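Local coordinates for GTP-binding protein (Sulfolobus solfataricus P2, PDB 2QTF) that hydrolyses GTP, for which it is specific, and associates with the 50S ribosomal subunit, perhaps acting in protein synthesis or ribosome biogenesis, at residues E64-R69 and K81-K86; H70-R75 and L116-E121. All coordinates share one frame; numbering follows the deposited sequence.

Contact 1 of 2, residues E64-R69 and K81-K86; sequences EQLKPR and KEVLDK
Asp85, at the mouth of the turn from strand 82-84 into helix 86-97, ties that turn to the loop leading into helix 68-78. Asp85 CB lies against Glu64 O, 3.2 Å away, and beside Leu66 CG, the leucine and aspartate chains running antiparallel past one another. CG is wedged between N and C of its own backbone (chi1 75°), which brings the carboxylate up to the backbone of the other segment. OD1 turns back to cap the new helix at Leu88 N, Asp85 being its N-cap residue. Asp85 OD2 offers its anti lone pair to Leu66 N at 2.9 Å in a nearly straight bond (163°), and also bonds Tyr114 OH. One residue further, Lys86 N donates to Glu64 O at 2.9 Å, from above the carbonyl plane. Lys86 then runs extended away from the loop, and its NZ reaches Gly239 O. Gln65 N is held by Glu64 OE2 at 2.7 Å. Next to these polar bonds, Leu66 CD1 and Val83 CG2 meet tip to tip at 4.1 Å. An alanine in place of Asp85 would probably loosen both the helix start and the loop, since the partner of Leu88 N, Leu66 N and Tyr114 OH would go together. The contact closes the beta-alpha-beta unit of strand 59-62, helix 68-78 and strand 82-84. With three bonds gripping its two oxygens, this buried carboxylate is probably well compensated, and the start of helix 86-97 would probably add to this in favouring the ionised form.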
# COMPACT_ATOMS: atom_id res chain seq x y z
N GLU A 64 15.31 4.22 -2.01
CA GLU A 64 16.50 3.43 -1.69
C GLU A 64 16.52 3.43 -0.18
O GLU A 64 15.80 4.23 0.44
CB GLU A 64 17.77 4.19 -2.13
CG GLU A 64 18.66 3.45 -3.14
CD GLU A 64 19.04 2.01 -2.76
OE1 GLU A 64 19.46 1.27 -3.69
OE2 GLU A 64 18.93 1.61 -1.56
N GLN A 65 17.41 2.68 0.44
CA GLN A 65 17.59 2.85 1.83
C GLN A 65 18.76 3.80 2.07
O GLN A 65 19.91 3.47 1.67
CB GLN A 65 17.78 1.47 2.49
CG GLN A 65 17.91 1.52 3.99
CD GLN A 65 18.01 0.11 4.63
OE1 GLN A 65 17.55 -0.88 4.04
NE2 GLN A 65 18.63 0.04 5.85
N LEU A 66 18.52 4.92 2.77
CA LEU A 66 19.57 5.97 3.04
C LEU A 66 20.36 5.59 4.26
O LEU A 66 19.80 5.06 5.21
CB LEU A 66 19.01 7.43 3.29
CG LEU A 66 18.39 8.11 2.12
CD1 LEU A 66 17.76 9.49 2.48
CD2 LEU A 66 19.41 8.19 0.89
N LYS A 67 21.67 5.83 4.20
CA LYS A 67 22.53 5.79 5.37
C LYS A 67 22.22 6.91 6.32
O LYS A 67 21.79 8.00 5.94
CB LYS A 67 24.01 5.90 4.97
CG LYS A 67 24.39 4.78 4.06
CD LYS A 67 25.87 4.91 3.72
CE LYS A 67 26.27 3.90 2.70
NZ LYS A 67 27.57 4.44 2.25
N PRO A 68 22.52 6.68 7.59
CA PRO A 68 22.29 7.72 8.56
C PRO A 68 22.92 9.07 8.23
O PRO A 68 22.29 10.13 8.49
CB PRO A 68 22.88 7.14 9.85
CG PRO A 68 22.62 5.57 9.64
CD PRO A 68 22.99 5.39 8.21
N ARG A 69 24.16 9.06 7.73
CA ARG A 69 24.80 10.38 7.53
C ARG A 69 24.02 11.13 6.40
O ARG A 69 23.92 12.35 6.44
CB ARG A 69 26.28 10.20 7.20
CG ARG A 69 26.46 9.60 5.81
CD ARG A 69 27.93 9.79 5.23
NE ARG A 69 28.12 8.93 4.06
CZ ARG A 69 28.28 7.61 4.10
NH1 ARG A 69 28.27 6.96 5.28
NH2 ARG A 69 28.44 6.95 2.96
N LYS A 81 11.25 20.66 5.66
CA LYS A 81 10.69 19.72 4.68
C LYS A 81 11.20 18.27 4.92
O LYS A 81 12.40 18.00 5.21
CB LYS A 81 11.06 20.08 3.18
CG LYS A 81 10.51 21.38 2.62
CD LYS A 81 10.78 21.51 1.12
CE LYS A 81 10.38 22.84 0.74
NZ LYS A 81 10.37 23.07 -0.74
N GLU A 82 10.33 17.35 4.63
CA GLU A 82 10.46 15.97 5.03
C GLU A 82 11.26 15.25 3.98
O GLU A 82 11.11 15.53 2.76
CB GLU A 82 9.03 15.40 5.05
CG GLU A 82 8.89 13.84 5.47
CD GLU A 82 7.76 13.55 6.59
OE1 GLU A 82 7.88 12.63 7.54
OE2 GLU A 82 6.77 14.31 6.52
N VAL A 83 12.11 14.32 4.40
CA VAL A 83 12.68 13.36 3.43
C VAL A 83 12.23 11.93 3.87
O VAL A 83 12.29 11.61 5.09
CB VAL A 83 14.27 13.49 3.27
CG1 VAL A 83 15.02 13.36 4.65
CG2 VAL A 83 14.80 12.36 2.45
N LEU A 84 11.78 11.12 2.92
CA LEU A 84 11.40 9.73 3.21
C LEU A 84 12.35 8.94 2.35
O LEU A 84 12.42 9.19 1.16
CB LEU A 84 9.98 9.46 2.69
CG LEU A 84 8.90 10.32 3.42
CD1 LEU A 84 7.45 10.03 2.73
CD2 LEU A 84 8.94 10.01 4.94
N ASP A 85 12.98 7.90 2.92
CA ASP A 85 13.61 6.90 2.07
C ASP A 85 12.59 5.73 1.89
O ASP A 85 11.39 5.85 2.22
CB ASP A 85 14.99 6.46 2.62
CG ASP A 85 14.91 5.53 3.83
OD1 ASP A 85 13.79 5.43 4.44
OD2 ASP A 85 15.97 4.94 4.19
N LYS A 86 13.07 4.59 1.38
CA LYS A 86 12.09 3.55 1.02
C LYS A 86 11.41 2.95 2.26
O LYS A 86 10.21 2.66 2.21
CB LYS A 86 12.79 2.35 0.34
CG LYS A 86 11.79 1.23 0.01
CD LYS A 86 12.57 0.14 -0.81
CE LYS A 86 11.70 -1.10 -1.00
NZ LYS A 86 12.52 -2.43 -1.18

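Contact 2 of 2, residues H70-R75 and L116-E121; sequences HFINIR and LPIIKE
Ile118 carries this helix crossing, its side chain set among Phe71, Ile72 and Arg75 of helix 68-78. The two short segments pass at 9.8 Å between axes with a crossing angle of -76°, steep enough to confine the touching to a few residues. Ile118 has CG1 anti to the carbonyl carbon and chi2 extended at 172°, so CD1 projects well out from its helix. Phe71 CG likewise stands anti to its carbonyl carbon, putting the ring beside that methyl; the two cross obliquely, Ile118 CD1 lying 3.6 Å from Phe71 CD2 and nearly as close to CG. The methyl also meets the guanidinium of Arg75, with Arg75 NH2 3.8 Å from Ile118 CD1. Ile118 CG2, anti to the backbone N, lies 3.9 Å from Ile72 CG1, and the two isoleucines overlap flank to flank, pointing opposite ways. Ile72 carries its CG1 beside the backbone N, but its chi2 of 141° falls short of fully extended. Ile72 CD1 thereby comes within 3.5 Å of Glu121 CB and 3.6 Å of Ile118 O, a carbonyl that is hydrogen-bonded to Thr122 OG1. Glu121 itself bends at chi2, its chain crossing that of Ile72 at about a right angle. Arg75 stays extended from CG to NE and lays its guanidinium across Ile118; Phe71 CB sits over the outer part of one guanidinium face, while NH2 forms a salt bridge with Glu115. The contact is therefore apolar at its centre, with charged chains at its border. Helix 101-121 lies against helix 68-78, whose Phe71, Ile74 and Arg75 also touch Val83 of strand 82-84; helix 101-121 also packs on helix 145-164, through Leu116 and Ile119 on Ile146.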
# COMPACT_ATOMS: atom_id res chain seq x y z
N HIS A 70 23.44 10.38 5.45
CA HIS A 70 22.56 11.02 4.48
C HIS A 70 21.33 11.65 5.10
O HIS A 70 21.00 12.82 4.81
CB HIS A 70 22.09 10.07 3.43
CG HIS A 70 23.17 9.46 2.62
ND1 HIS A 70 24.29 10.16 2.23
CD2 HIS A 70 23.28 8.25 2.08
CE1 HIS A 70 25.04 9.40 1.46
NE2 HIS A 70 24.46 8.23 1.37
N PHE A 71 20.63 10.91 5.95
CA PHE A 71 19.52 11.59 6.66
C PHE A 71 19.95 12.86 7.40
O PHE A 71 19.21 13.86 7.42
CB PHE A 71 18.84 10.68 7.68
CG PHE A 71 17.79 9.78 7.08
CD1 PHE A 71 16.54 10.28 6.70
CD2 PHE A 71 18.06 8.42 6.90
CE1 PHE A 71 15.56 9.43 6.14
CE2 PHE A 71 17.08 7.55 6.31
CZ PHE A 71 15.88 8.07 5.89
N ILE A 72 21.05 12.79 8.14
CA ILE A 72 21.45 13.94 8.92
C ILE A 72 21.64 15.16 8.04
O ILE A 72 21.11 16.24 8.37
CB ILE A 72 22.76 13.68 9.76
CG1 ILE A 72 22.40 12.75 10.96
CG2 ILE A 72 23.38 15.07 10.34
CD1 ILE A 72 23.49 11.69 11.28
N ASN A 73 22.34 14.97 6.92
CA ASN A 73 22.74 16.06 6.04
C ASN A 73 21.54 16.56 5.22
O ASN A 73 21.31 17.76 5.20
CB ASN A 73 23.83 15.57 5.12
CG ASN A 73 25.16 15.45 5.85
OD1 ASN A 73 25.88 14.46 5.73
ND2 ASN A 73 25.41 16.39 6.69
N ILE A 74 20.75 15.64 4.62
CA ILE A 74 19.49 16.04 3.91
C ILE A 74 18.50 16.78 4.81
O ILE A 74 17.98 17.82 4.39
CB ILE A 74 18.82 14.85 3.24
CG1 ILE A 74 19.85 14.17 2.31
CG2 ILE A 74 17.49 15.22 2.63
CD1 ILE A 74 19.28 12.86 1.66
N ARG A 75 18.23 16.27 6.04
CA ARG A 75 17.22 16.91 6.91
C ARG A 75 17.66 18.30 7.32
O ARG A 75 16.83 19.19 7.47
CB ARG A 75 17.02 16.12 8.21
CG ARG A 75 16.30 14.75 7.93
CD ARG A 75 16.24 13.98 9.31
NE ARG A 75 15.43 12.75 9.19
CZ ARG A 75 15.39 11.82 10.14
NH1 ARG A 75 16.16 11.99 11.23
NH2 ARG A 75 14.55 10.78 10.02
N LEU A 116 17.18 5.23 15.58
CA LEU A 116 18.36 5.04 16.47
C LEU A 116 19.76 5.19 15.81
O LEU A 116 20.61 5.85 16.38
CB LEU A 116 18.33 3.65 17.13
CG LEU A 116 17.50 3.50 18.42
CD1 LEU A 116 17.70 2.06 19.02
CD2 LEU A 116 17.95 4.59 19.46
N PRO A 117 20.00 4.52 14.66
CA PRO A 117 21.30 4.66 13.93
C PRO A 117 21.53 6.09 13.47
O PRO A 117 22.67 6.57 13.45
CB PRO A 117 21.17 3.73 12.74
CG PRO A 117 19.95 2.86 13.04
CD PRO A 117 19.08 3.61 13.94
N ILE A 118 20.44 6.83 13.19
CA ILE A 118 20.61 8.26 12.90
C ILE A 118 21.06 9.09 14.14
O ILE A 118 22.01 9.91 14.07
CB ILE A 118 19.29 8.89 12.29
CG1 ILE A 118 18.87 8.02 11.09
CG2 ILE A 118 19.57 10.31 11.92
CD1 ILE A 118 17.50 8.40 10.50
N ILE A 119 20.40 8.90 15.26
CA ILE A 119 20.78 9.62 16.46
C ILE A 119 22.25 9.27 16.87
O ILE A 119 23.03 10.16 17.25
CB ILE A 119 19.89 9.19 17.63
CG1 ILE A 119 18.40 9.59 17.39
CG2 ILE A 119 20.39 9.85 18.93
CD1 ILE A 119 17.44 8.84 18.37
N LYS A 120 22.60 8.00 16.80
CA LYS A 120 23.93 7.53 17.15
C LYS A 120 24.98 8.19 16.27
O LYS A 120 26.04 8.61 16.78
CB LYS A 120 24.02 6.00 17.04
CG LYS A 120 23.23 5.24 18.16
CD LYS A 120 23.31 3.69 18.14
CE LYS A 120 22.46 3.08 19.26
NZ LYS A 120 22.30 1.59 19.07
N GLU A 121 24.71 8.33 14.98
CA GLU A 121 25.56 9.16 14.09
C GLU A 121 25.57 10.67 14.36
O GLU A 121 26.47 11.38 13.92
CB GLU A 121 25.17 8.94 12.63
CG GLU A 121 25.89 7.77 12.06
CD GLU A 121 27.32 8.17 11.76
OE1 GLU A 121 27.50 9.13 10.97
OE2 GLU A 121 28.24 7.56 12.37

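How the contacts relate
Both contacts use helix 68-78, contact 1 at its entry and contact 2 along its body, and their segments alternate along the chain. Contact 1 is local, closing a single beta-alpha-beta unit, and relies on one backbone-to-backbone hydrogen bond and a buried carboxylate that takes another backbone N-H; contact 2 joins that unit to helix 101-121, from the family's middle region, by van der Waals packing alone. Each is partly buried, with an inner portion and a more exposed border. Phe71 links the inner portions: Phe71 CZ lies 3.4 Å from Asp85 CG, and its CE2 packs on Leu66 CB, with Val83 CG1 on Ile74 CG2 beside it. On the more open side, Pro68 CB meets Pro117 O.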